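Local coordinates for protein 3-oxo-tetronate kinase (Haemophilus influenzae, PDB 1YZY) that catalyses the ATP-dependent phosphorylation of 3-oxo-tetronate to 3-oxo-tetronate 4-phosphate, a step in carbohydrate metabolism, at residues E264-D276 against W293-Y307. Numbering follows the deposited sequence.
Sequences EKYREKAPHFQLD and WVIANLDSEFAPMVY
The carbonyl oxygen of M305 is gripped twice by the neighbouring strand: F273 N donates a hydrogen bond of 2.7 Å to M305 O, and H272 CA adds a CA-H...O contact. P271 O takes M305 N at 2.8 Å, while F273 O and Y307 O accept from Y307 N and L275 N, so the chains at 272-274 and 305-307 run parallel in register, H272 beside M305 and Q274 beside Y307. On the F273 and V306 face, W293 from the end of helix 286-295 lies over the strand. F273 CB sits 3.6 Å from the centroid of the W293 six-membered ring, almost on its normal. A chi1 of -172°, which sets CG opposite the backbone N, brings the F273 ring edge onto the W293 five-membered ring, a T-shaped pair with planes at 74°. N297 ND2 lies over the other W293 face while bonding to W293 O, and P271 O meets the indole edge. On the H272 and Q274 face, Q274 CA packs over one face of the Y307 ring, 3.8 Å from its centroid, a CH-pi contact, and Y307 OH lies above the R267 guanidinium without bonding to it. Ahead of the strands, Y266 reaches the segment leading into strand 305-307: Y266 OH lies 2.7 Å from A303 O. M305 SD meets the same tyrosine at its ring edge, 3.7 Å from Y266 CD2, a Met-aromatic contact. L275 and Y307 lie about 8 and 9 Å, between side chains, from the probable ATP-site residues T357 and S254, respectively. Strand 272-274 is the outermost of the parallel strands here, and strand 305-307 is bonded in turn, through V306, to V250 and S252 of strand 248-252. Four backbone hydrogen bonds, with F273 packed on W293 on one face and Q274 on Y307 on the other, thus fasten this edge strand to strand 305-307 within the nucleotide-binding domain.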
# COMPACT_ATOMS: atom_id res chain seq x y z
N GLU A 264 -13.70 22.58 -2.72
CA GLU A 264 -14.79 23.46 -3.13
C GLU A 264 -16.13 22.99 -2.54
O GLU A 264 -17.05 23.80 -2.35
CB GLU A 264 -14.85 23.47 -4.65
CG GLU A 264 -15.04 24.85 -5.28
CD GLU A 264 -16.49 25.29 -5.30
OE1 GLU A 264 -17.20 24.94 -6.27
OE2 GLU A 264 -16.92 26.00 -4.37
N LYS A 265 -16.24 21.70 -2.27
CA LYS A 265 -17.46 21.13 -1.73
C LYS A 265 -17.46 21.15 -0.19
O LYS A 265 -18.52 21.25 0.44
CB LYS A 265 -17.64 19.69 -2.25
CG LYS A 265 -19.07 19.29 -2.59
CD LYS A 265 -19.79 18.63 -1.42
CE LYS A 265 -21.13 18.05 -1.85
NZ LYS A 265 -21.76 17.22 -0.78
N TYR A 266 -16.27 21.07 0.39
CA TYR A 266 -16.12 21.06 1.84
C TYR A 266 -16.11 22.46 2.49
O TYR A 266 -16.59 22.62 3.60
CB TYR A 266 -14.86 20.29 2.23
CG TYR A 266 -14.77 20.01 3.72
CD1 TYR A 266 -15.77 19.29 4.37
CD2 TYR A 266 -13.68 20.46 4.47
CE1 TYR A 266 -15.70 19.03 5.73
CE2 TYR A 266 -13.60 20.21 5.84
CZ TYR A 266 -14.62 19.50 6.45
OH TYR A 266 -14.56 19.24 7.79
N ARG A 267 -15.53 23.45 1.82
CA ARG A 267 -15.47 24.80 2.37
C ARG A 267 -16.89 25.33 2.58
O ARG A 267 -17.11 26.35 3.23
CB ARG A 267 -14.71 25.73 1.43
CG ARG A 267 -15.42 25.97 0.12
CD ARG A 267 -14.96 27.27 -0.50
NE ARG A 267 -13.55 27.23 -0.87
CZ ARG A 267 -12.89 28.27 -1.36
NH1 ARG A 267 -13.51 29.43 -1.53
NH2 ARG A 267 -11.62 28.15 -1.71
N GLU A 268 -17.84 24.63 1.98
CA GLU A 268 -19.26 24.96 2.07
C GLU A 268 -19.81 24.40 3.39
O GLU A 268 -20.78 24.93 3.94
CB GLU A 268 -19.97 24.32 0.87
CG GLU A 268 -21.48 24.43 0.85
CD GLU A 268 -22.12 23.42 -0.10
OE1 GLU A 268 -21.64 23.29 -1.25
OE2 GLU A 268 -23.09 22.75 0.30
N LYS A 269 -19.18 23.34 3.88
CA LYS A 269 -19.61 22.66 5.11
C LYS A 269 -18.85 22.98 6.40
O LYS A 269 -19.39 22.74 7.50
CB LYS A 269 -19.58 21.14 4.90
CG LYS A 269 -20.51 20.59 3.82
CD LYS A 269 -21.97 20.74 4.22
CE LYS A 269 -22.88 19.98 3.27
NZ LYS A 269 -22.71 20.40 1.85
N ALA A 270 -17.62 23.49 6.31
CA ALA A 270 -16.84 23.74 7.52
C ALA A 270 -15.87 24.94 7.51
O ALA A 270 -15.63 25.55 6.47
CB ALA A 270 -16.07 22.46 7.89
N PRO A 271 -15.33 25.30 8.69
CA PRO A 271 -14.39 26.42 8.79
C PRO A 271 -13.21 26.18 7.85
O PRO A 271 -12.61 25.11 7.88
CB PRO A 271 -13.92 26.35 10.25
CG PRO A 271 -15.10 25.78 10.95
CD PRO A 271 -15.53 24.68 10.02
N HIS A 272 -12.88 27.16 7.04
CA HIS A 272 -11.79 26.99 6.09
C HIS A 272 -10.88 28.20 6.05
O HIS A 272 -11.33 29.35 6.00
CB HIS A 272 -12.36 26.71 4.70
CG HIS A 272 -13.45 27.65 4.30
ND1 HIS A 272 -14.73 27.54 4.80
CD2 HIS A 272 -13.45 28.71 3.46
CE1 HIS A 272 -15.48 28.51 4.29
NE2 HIS A 272 -14.73 29.23 3.47
N PHE A 273 -9.59 27.93 6.03
CA PHE A 273 -8.58 28.97 5.99
C PHE A 273 -7.64 28.63 4.85
O PHE A 273 -6.89 27.66 4.94
CB PHE A 273 -7.83 28.99 7.32
CG PHE A 273 -6.89 30.16 7.48
CD1 PHE A 273 -5.84 30.35 6.59
CD2 PHE A 273 -7.05 31.05 8.53
CE1 PHE A 273 -4.96 31.42 6.74
CE2 PHE A 273 -6.18 32.12 8.69
CZ PHE A 273 -5.13 32.31 7.79
N GLN A 274 -7.67 29.42 3.78
CA GLN A 274 -6.79 29.17 2.65
C GLN A 274 -5.35 29.57 2.96
O GLN A 274 -5.07 30.72 3.31
CB GLN A 274 -7.27 29.93 1.42
CG GLN A 274 -6.34 29.73 0.23
CD GLN A 274 -6.79 30.47 -0.99
OE1 GLN A 274 -7.78 31.20 -0.96
NE2 GLN A 274 -6.06 30.30 -2.09
N LEU A 275 -4.44 28.61 2.83
CA LEU A 275 -3.03 28.84 3.09
C LEU A 275 -2.47 29.68 1.93
O LEU A 275 -2.48 29.24 0.78
CB LEU A 275 -2.29 27.50 3.20
CG LEU A 275 -0.89 27.40 3.82
CD1 LEU A 275 -0.60 25.95 4.14
CD2 LEU A 275 0.19 27.96 2.89
N ASP A 276 -2.03 30.90 2.24
CA ASP A 276 -1.47 31.81 1.25
C ASP A 276 0.04 31.59 1.17
O ASP A 276 0.74 31.68 2.18
CB ASP A 276 -1.78 33.26 1.66
CG ASP A 276 -1.20 34.28 0.69
OD1 ASP A 276 -1.49 34.20 -0.52
OD2 ASP A 276 -0.46 35.18 1.15
N TRP A 293 -6.07 29.76 15.02
CA TRP A 293 -7.31 29.68 14.25
C TRP A 293 -7.90 28.25 14.28
O TRP A 293 -9.09 28.06 14.52
CB TRP A 293 -7.07 30.14 12.80
CG TRP A 293 -8.29 30.07 11.91
CD1 TRP A 293 -9.16 31.08 11.64
CD2 TRP A 293 -8.76 28.93 11.17
NE1 TRP A 293 -10.16 30.65 10.79
CE2 TRP A 293 -9.93 29.33 10.49
CE3 TRP A 293 -8.31 27.61 11.02
CZ2 TRP A 293 -10.66 28.46 9.67
CZ3 TRP A 293 -9.04 26.74 10.21
CH2 TRP A 293 -10.20 27.17 9.55
N VAL A 294 -7.07 27.24 14.03
CA VAL A 294 -7.53 25.85 14.05
C VAL A 294 -8.17 25.46 15.38
O VAL A 294 -9.30 24.97 15.40
CB VAL A 294 -6.37 24.85 13.76
CG1 VAL A 294 -6.82 23.42 14.02
CG2 VAL A 294 -5.88 25.00 12.34
N ILE A 295 -7.43 25.62 16.47
CA ILE A 295 -7.93 25.26 17.80
C ILE A 295 -9.16 26.04 18.24
O ILE A 295 -9.94 25.56 19.06
CB ILE A 295 -6.81 25.36 18.87
CG1 ILE A 295 -6.36 26.81 19.04
CG2 ILE A 295 -5.61 24.51 18.45
CD1 ILE A 295 -5.40 27.02 20.21
N ALA A 296 -9.34 27.25 17.70
CA ALA A 296 -10.49 28.08 18.04
C ALA A 296 -11.71 27.71 17.21
O ALA A 296 -12.80 28.25 17.41
CB ALA A 296 -10.15 29.54 17.84
N ASN A 297 -11.51 26.78 16.28
CA ASN A 297 -12.58 26.31 15.42
C ASN A 297 -12.67 24.80 15.47
O ASN A 297 -13.16 24.17 14.53
CB ASN A 297 -12.36 26.78 13.98
CG ASN A 297 -12.69 28.24 13.78
OD1 ASN A 297 -13.84 28.65 13.94
ND2 ASN A 297 -11.70 29.03 13.38
N LEU A 298 -12.20 24.21 16.57
CA LEU A 298 -12.23 22.76 16.75
C LEU A 298 -13.56 22.26 17.30
O LEU A 298 -13.73 21.07 17.55
CB LEU A 298 -11.12 22.31 17.69
CG LEU A 298 -9.71 22.15 17.13
CD1 LEU A 298 -8.80 21.64 18.22
CD2 LEU A 298 -9.72 21.18 15.95
N ASP A 299 -14.51 23.17 17.50
CA ASP A 299 -15.80 22.78 18.03
C ASP A 299 -16.97 22.80 17.06
O ASP A 299 -18.11 22.58 17.46
CB ASP A 299 -16.13 23.61 19.29
CG ASP A 299 -15.20 23.29 20.44
OD1 ASP A 299 -15.54 22.40 21.26
OD2 ASP A 299 -14.11 23.91 20.53
N SER A 300 -16.70 23.10 15.79
CA SER A 300 -17.77 23.10 14.79
C SER A 300 -18.17 21.65 14.51
O SER A 300 -17.50 20.71 14.97
CB SER A 300 -17.29 23.77 13.49
OG SER A 300 -17.74 25.12 13.41
N GLU A 301 -19.27 21.45 13.80
CA GLU A 301 -19.71 20.09 13.50
C GLU A 301 -18.66 19.35 12.67
O GLU A 301 -18.41 18.17 12.89
CB GLU A 301 -21.07 20.10 12.80
CG GLU A 301 -21.21 21.06 11.64
CD GLU A 301 -22.62 21.08 11.09
OE1 GLU A 301 -23.01 20.12 10.40
OE2 GLU A 301 -23.35 22.06 11.37
N PHE A 302 -18.06 20.06 11.72
CA PHE A 302 -17.02 19.46 10.88
C PHE A 302 -15.66 20.11 11.13
O PHE A 302 -15.56 21.32 11.33
CB PHE A 302 -17.41 19.56 9.40
CG PHE A 302 -18.50 18.59 9.00
CD1 PHE A 302 -18.39 17.23 9.29
CD2 PHE A 302 -19.64 19.05 8.34
CE1 PHE A 302 -19.40 16.34 8.93
CE2 PHE A 302 -20.66 18.16 7.97
CZ PHE A 302 -20.54 16.80 8.27
N ALA A 303 -14.62 19.28 11.17
CA ALA A 303 -13.26 19.72 11.42
C ALA A 303 -12.84 20.90 10.54
O ALA A 303 -13.22 20.99 9.37
CB ALA A 303 -12.31 18.57 11.22
N PRO A 304 -12.06 21.83 11.11
CA PRO A 304 -11.61 23.00 10.36
C PRO A 304 -10.56 22.60 9.31
O PRO A 304 -9.76 21.70 9.52
CB PRO A 304 -11.03 23.90 11.45
CG PRO A 304 -10.47 22.93 12.41
CD PRO A 304 -11.57 21.89 12.50
N MET A 305 -10.57 23.29 8.18
CA MET A 305 -9.63 22.97 7.12
C MET A 305 -8.76 24.14 6.67
O MET A 305 -9.20 25.23 6.29
CB MET A 305 -10.41 22.49 5.88
CG MET A 305 -9.60 22.53 4.57
SD MET A 305 -10.47 21.85 3.15
CE MET A 305 -11.65 23.15 2.76
N VAL A 306 -7.46 23.85 6.71
CA VAL A 306 -6.34 24.69 6.28
C VAL A 306 -5.91 24.09 4.94
O VAL A 306 -5.46 22.94 4.90
CB VAL A 306 -5.14 24.71 7.23
CG1 VAL A 306 -4.16 25.76 6.76
CG2 VAL A 306 -5.58 25.00 8.64
N TYR A 307 -6.00 24.86 3.87
CA TYR A 307 -5.66 24.34 2.56
C TYR A 307 -4.82 25.20 1.63
O TYR A 307 -4.95 26.42 1.62
CB TYR A 307 -6.95 23.94 1.82
CG TYR A 307 -7.87 25.11 1.50
CD1 TYR A 307 -7.94 25.64 0.21
CD2 TYR A 307 -8.66 25.69 2.50
CE1 TYR A 307 -8.76 26.72 -0.07
CE2 TYR A 307 -9.49 26.76 2.22
CZ TYR A 307 -9.53 27.27 0.94
OH TYR A 307 -10.33 28.36 0.67